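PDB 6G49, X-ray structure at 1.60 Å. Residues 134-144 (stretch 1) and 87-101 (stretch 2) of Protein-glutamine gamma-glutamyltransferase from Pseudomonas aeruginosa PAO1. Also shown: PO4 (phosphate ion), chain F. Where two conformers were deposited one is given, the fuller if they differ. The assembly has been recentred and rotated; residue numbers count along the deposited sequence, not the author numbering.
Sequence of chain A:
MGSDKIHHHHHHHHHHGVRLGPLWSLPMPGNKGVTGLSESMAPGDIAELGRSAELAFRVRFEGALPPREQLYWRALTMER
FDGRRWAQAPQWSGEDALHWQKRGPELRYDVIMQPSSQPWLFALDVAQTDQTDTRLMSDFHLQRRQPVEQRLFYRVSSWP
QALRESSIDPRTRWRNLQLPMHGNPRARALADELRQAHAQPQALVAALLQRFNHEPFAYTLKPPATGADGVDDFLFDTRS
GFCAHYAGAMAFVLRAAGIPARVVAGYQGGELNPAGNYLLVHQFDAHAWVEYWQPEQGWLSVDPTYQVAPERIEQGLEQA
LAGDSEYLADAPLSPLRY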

# COMPACT_ATOMS: atom_id res chain seq x y z
N THR A 134 14.70 14.44 -5.23
CA THR A 134 13.76 13.40 -4.67
C THR A 134 14.48 12.66 -3.56
O THR A 134 15.59 12.23 -3.72
CB THR A 134 13.27 12.46 -5.78
OG1 THR A 134 12.62 13.19 -6.80
CG2 THR A 134 12.29 11.40 -5.27
N ARG A 135 13.81 12.43 -2.43
CA ARG A 135 14.39 11.80 -1.31
C ARG A 135 13.53 10.62 -0.83
O ARG A 135 12.30 10.76 -0.85
CB ARG A 135 14.41 12.80 -0.16
CG ARG A 135 15.16 12.32 1.07
CD ARG A 135 15.20 13.38 2.19
NE ARG A 135 16.07 14.52 1.92
CZ ARG A 135 17.35 14.62 2.31
NH1 ARG A 135 18.00 13.56 2.76
NH2 ARG A 135 17.97 15.78 2.24
N LEU A 136 14.19 9.55 -0.38
CA LEU A 136 13.51 8.46 0.29
C LEU A 136 13.17 8.94 1.70
O LEU A 136 14.08 9.29 2.49
CB LEU A 136 14.39 7.23 0.32
CG LEU A 136 13.76 5.99 0.94
CD1 LEU A 136 12.70 5.43 0.03
CD2 LEU A 136 14.82 4.95 1.28
N MET A 137 11.89 8.98 2.03
CA MET A 137 11.45 9.52 3.32
C MET A 137 11.37 8.39 4.36
O MET A 137 11.61 7.20 4.08
CB MET A 137 10.11 10.26 3.16
CG MET A 137 10.09 11.33 2.09
SD MET A 137 11.45 12.56 2.32
CE MET A 137 10.67 13.47 3.66
N SER A 138 11.03 8.77 5.61
CA SER A 138 11.06 7.89 6.75
C SER A 138 10.06 6.72 6.60
O SER A 138 10.30 5.69 7.21
CB SER A 138 10.77 8.65 8.07
OG SER A 138 9.77 9.65 7.95
N ASP A 139 9.01 6.89 5.78
CA ASP A 139 8.02 5.85 5.54
C ASP A 139 8.31 5.09 4.22
O ASP A 139 7.38 4.45 3.66
CB ASP A 139 6.61 6.44 5.55
CG ASP A 139 6.33 7.35 4.37
OD1 ASP A 139 7.35 7.83 3.75
OD2 ASP A 139 5.14 7.62 4.08
N PHE A 140 9.54 5.25 3.70
CA PHE A 140 10.05 4.50 2.54
C PHE A 140 9.28 4.87 1.27
O PHE A 140 9.21 4.06 0.38
CB PHE A 140 9.98 3.00 2.80
CG PHE A 140 10.79 2.58 4.00
CD1 PHE A 140 12.16 2.44 3.90
CD2 PHE A 140 10.22 2.46 5.26
CE1 PHE A 140 12.95 2.18 5.01
CE2 PHE A 140 11.01 2.20 6.36
CZ PHE A 140 12.36 2.05 6.24
N HIS A 141 8.78 6.08 1.16
CA HIS A 141 8.26 6.57 -0.12
C HIS A 141 9.17 7.70 -0.60
O HIS A 141 9.85 8.34 0.18
CB HIS A 141 6.80 7.03 0.02
CG HIS A 141 6.61 8.48 0.28
ND1 HIS A 141 6.74 9.01 1.54
CD2 HIS A 141 6.25 9.51 -0.51
CE1 HIS A 141 6.52 10.32 1.48
NE2 HIS A 141 6.23 10.66 0.23
N LEU A 142 9.14 7.91 -1.91
CA LEU A 142 9.96 8.90 -2.59
C LEU A 142 9.19 10.22 -2.72
O LEU A 142 8.16 10.27 -3.37
CB LEU A 142 10.29 8.33 -3.99
CG LEU A 142 11.15 7.08 -4.04
CD1 LEU A 142 11.14 6.54 -5.46
CD2 LEU A 142 12.56 7.38 -3.59
N GLN A 143 9.69 11.28 -2.09
CA GLN A 143 9.07 12.58 -2.08
C GLN A 143 9.97 13.50 -2.92
O GLN A 143 11.15 13.70 -2.58
CB GLN A 143 8.91 13.13 -0.66
CG GLN A 143 8.14 14.46 -0.59
CD GLN A 143 6.62 14.34 -0.40
OE1 GLN A 143 6.00 13.25 -0.35
NE2 GLN A 143 5.95 15.49 -0.30
N ARG A 144 9.38 14.09 -3.94
CA ARG A 144 10.00 15.08 -4.81
C ARG A 144 9.76 16.48 -4.22
O ARG A 144 8.78 16.71 -3.54
CB ARG A 144 9.40 14.98 -6.20
CG ARG A 144 10.19 15.68 -7.29
CD ARG A 144 9.59 15.28 -8.64
NE ARG A 144 10.26 15.92 -9.78
CZ ARG A 144 9.76 16.94 -10.47
NH1 ARG A 144 8.62 17.50 -10.14
NH2 ARG A 144 10.39 17.35 -11.55
P PO4 F . 7.99 20.02 -12.79
O1 PO4 F . 7.77 20.76 -11.48
O2 PO4 F . 7.16 18.75 -12.92
O3 PO4 F . 7.52 20.82 -13.98
O4 PO4 F . 9.51 19.82 -12.84
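Stretch 2, residues 87-101: AQAPQWSGEDALHWQ

Stretch 1 is a β-hairpin whose strands, 134-136 and 142-144, are joined by a type I turn from Met137 to Phe140; stretch 2 is mostly loop and runs into a strand at Trp100. The backbones meet antiparallel in a single β-bridge, Met137 with Ser93, flanked by hydrogen bonds from Gly94 N to Leu136 O and Ser138 N to Trp92 O (both 2.8 Å); Ser138 and Gly94 come nearest, CA atoms 3.8 Å apart. The CA-to-CB bond of Arg135 points sideways, but its end turns in, NH1 giving Ser93 OG a weak hydrogen bond (3.3 Å). Leu136 CD2 lies 3.6 Å from Trp100 NE1. Met137 points away overall, yet its CE touches Trp92 O (3.4 Å); a side chain at Gly94 would clash with Met137 O.

Ser138 is the most heavily covered residue. Its OG accepts from Trp92 N (3.1 Å) and donates to Gln91 OE1 (2.9 Å), while its CB packs over the Trp92 indole face. A water links Asp139 OD2 to Gln88 NE2. Phe140 CE1 lies 3.7 Å from Trp100 CB, and the His99 edge is directed toward the Phe140 face. His141, hydrogen-bonded to Asp139 and Gln143, packs its ring edge against Gln91; a second water bridges the Gln143 and Gln88 amides, which lack a direct hydrogen bond.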

# COMPACT_ATOMS: atom_id res chain seq x y z
N ALA A 87 -4.92 9.10 5.66
CA ALA A 87 -4.23 10.26 5.11
C ALA A 87 -2.74 10.25 5.42
O ALA A 87 -2.29 9.72 6.45
CB ALA A 87 -4.82 11.57 5.61
N GLN A 88 -2.02 10.85 4.50
CA GLN A 88 -0.56 11.06 4.65
C GLN A 88 -0.29 11.98 5.86
O GLN A 88 -1.00 12.99 6.03
CB GLN A 88 0.03 11.73 3.39
CG GLN A 88 1.51 11.92 3.39
CD GLN A 88 2.00 12.52 2.09
OE1 GLN A 88 1.50 13.55 1.63
NE2 GLN A 88 2.91 11.78 1.47
N ALA A 89 0.74 11.61 6.59
CA ALA A 89 1.34 12.45 7.67
C ALA A 89 2.60 13.11 7.13
O ALA A 89 3.25 12.62 6.23
CB ALA A 89 1.61 11.61 8.87
N PRO A 90 3.08 14.19 7.77
CA PRO A 90 4.42 14.68 7.44
C PRO A 90 5.54 13.68 7.73
O PRO A 90 5.46 12.93 8.68
CB PRO A 90 4.56 15.92 8.33
CG PRO A 90 3.18 16.25 8.78
CD PRO A 90 2.37 14.95 8.78
N GLN A 91 6.63 13.71 6.94
CA GLN A 91 7.73 12.73 7.06
C GLN A 91 9.06 13.48 7.26
O GLN A 91 9.13 14.71 7.00
CB GLN A 91 7.86 11.83 5.81
CG GLN A 91 6.58 11.07 5.42
CD GLN A 91 6.16 10.05 6.46
OE1 GLN A 91 6.99 9.44 7.13
NE2 GLN A 91 4.86 9.92 6.66
N TRP A 92 10.11 12.73 7.62
CA TRP A 92 11.50 13.23 7.65
C TRP A 92 12.33 12.28 6.78
O TRP A 92 11.78 11.45 6.10
CB TRP A 92 12.02 13.35 9.10
CG TRP A 92 11.80 12.15 9.98
CD1 TRP A 92 12.68 11.12 10.19
CD2 TRP A 92 10.67 11.88 10.84
NE1 TRP A 92 12.16 10.23 11.11
CE2 TRP A 92 10.93 10.65 11.49
CE3 TRP A 92 9.45 12.53 11.08
CZ2 TRP A 92 10.01 10.07 12.38
CZ3 TRP A 92 8.55 11.96 11.96
CH2 TRP A 92 8.83 10.75 12.60
N SER A 93 13.65 12.43 6.77
CA SER A 93 14.52 11.63 5.89
C SER A 93 14.51 10.15 6.30
O SER A 93 14.46 9.81 7.49
CB SER A 93 15.93 12.18 5.87
OG SER A 93 16.73 11.40 4.98
N GLY A 94 14.51 9.25 5.30
CA GLY A 94 14.70 7.81 5.54
C GLY A 94 15.99 7.26 4.91
O GLY A 94 16.21 6.08 4.96
N GLU A 95 16.85 8.13 4.37
CA GLU A 95 18.08 7.74 3.67
C GLU A 95 19.24 7.62 4.67
O GLU A 95 20.16 8.42 4.60
CB GLU A 95 18.33 8.81 2.59
CG GLU A 95 19.44 8.47 1.60
CD GLU A 95 19.18 7.27 0.71
OE1 GLU A 95 18.11 6.66 0.82
OE2 GLU A 95 20.07 6.94 -0.08
N ASP A 96 19.19 6.65 5.59
CA ASP A 96 20.25 6.38 6.58
C ASP A 96 20.15 4.90 6.98
O ASP A 96 19.13 4.24 6.70
CB ASP A 96 20.22 7.36 7.77
CG ASP A 96 18.86 7.65 8.42
OD1 ASP A 96 17.96 6.76 8.45
OD2 ASP A 96 18.71 8.78 8.93
N ALA A 97 21.21 4.38 7.62
CA ALA A 97 21.37 2.96 7.93
C ALA A 97 20.47 2.51 9.09
O ALA A 97 20.10 1.33 9.16
CB ALA A 97 22.82 2.67 8.22
N LEU A 98 20.10 3.42 10.01
CA LEU A 98 19.09 3.10 11.04
C LEU A 98 17.72 2.91 10.37
O LEU A 98 16.83 2.19 10.86
CB LEU A 98 19.04 4.20 12.11
CG LEU A 98 18.44 5.53 11.66
CD1 LEU A 98 16.94 5.57 11.90
CD2 LEU A 98 19.13 6.68 12.37
N HIS A 99 17.53 3.56 9.23
CA HIS A 99 16.31 3.40 8.60
C HIS A 99 16.27 2.02 7.94
O HIS A 99 15.30 1.36 8.14
CB HIS A 99 15.92 4.61 7.74
CG HIS A 99 14.86 5.42 8.40
ND1 HIS A 99 13.48 5.06 8.36
CD2 HIS A 99 14.96 6.51 9.20
CE1 HIS A 99 12.82 5.92 9.10
NE2 HIS A 99 13.70 6.83 9.62
N TRP A 100 17.30 1.59 7.19
CA TRP A 100 17.18 0.39 6.36
C TRP A 100 18.56 -0.15 5.94
O TRP A 100 19.52 0.55 6.02
CB TRP A 100 16.30 0.63 5.14
CG TRP A 100 16.86 1.55 4.09
CD1 TRP A 100 17.03 2.89 4.19
CD2 TRP A 100 17.30 1.19 2.77
NE1 TRP A 100 17.53 3.39 3.02
CE2 TRP A 100 17.71 2.36 2.14
CE3 TRP A 100 17.38 -0.01 2.06
CZ2 TRP A 100 18.19 2.38 0.83
CZ3 TRP A 100 17.82 0.01 0.76
CH2 TRP A 100 18.25 1.19 0.17
N GLN A 101 18.56 -1.40 5.52
CA GLN A 101 19.74 -2.12 5.11
C GLN A 101 19.42 -2.88 3.83
O GLN A 101 18.52 -3.69 3.76
CB GLN A 101 20.15 -3.09 6.23
CG GLN A 101 21.33 -4.02 5.90
CD GLN A 101 21.38 -5.21 6.83
OE1 GLN A 101 21.22 -6.36 6.43
NE2 GLN A 101 21.54 -4.93 8.12
O HOH W 1 3.50 9.16 2.72
O HOH W 2 3.05 15.00 -0.11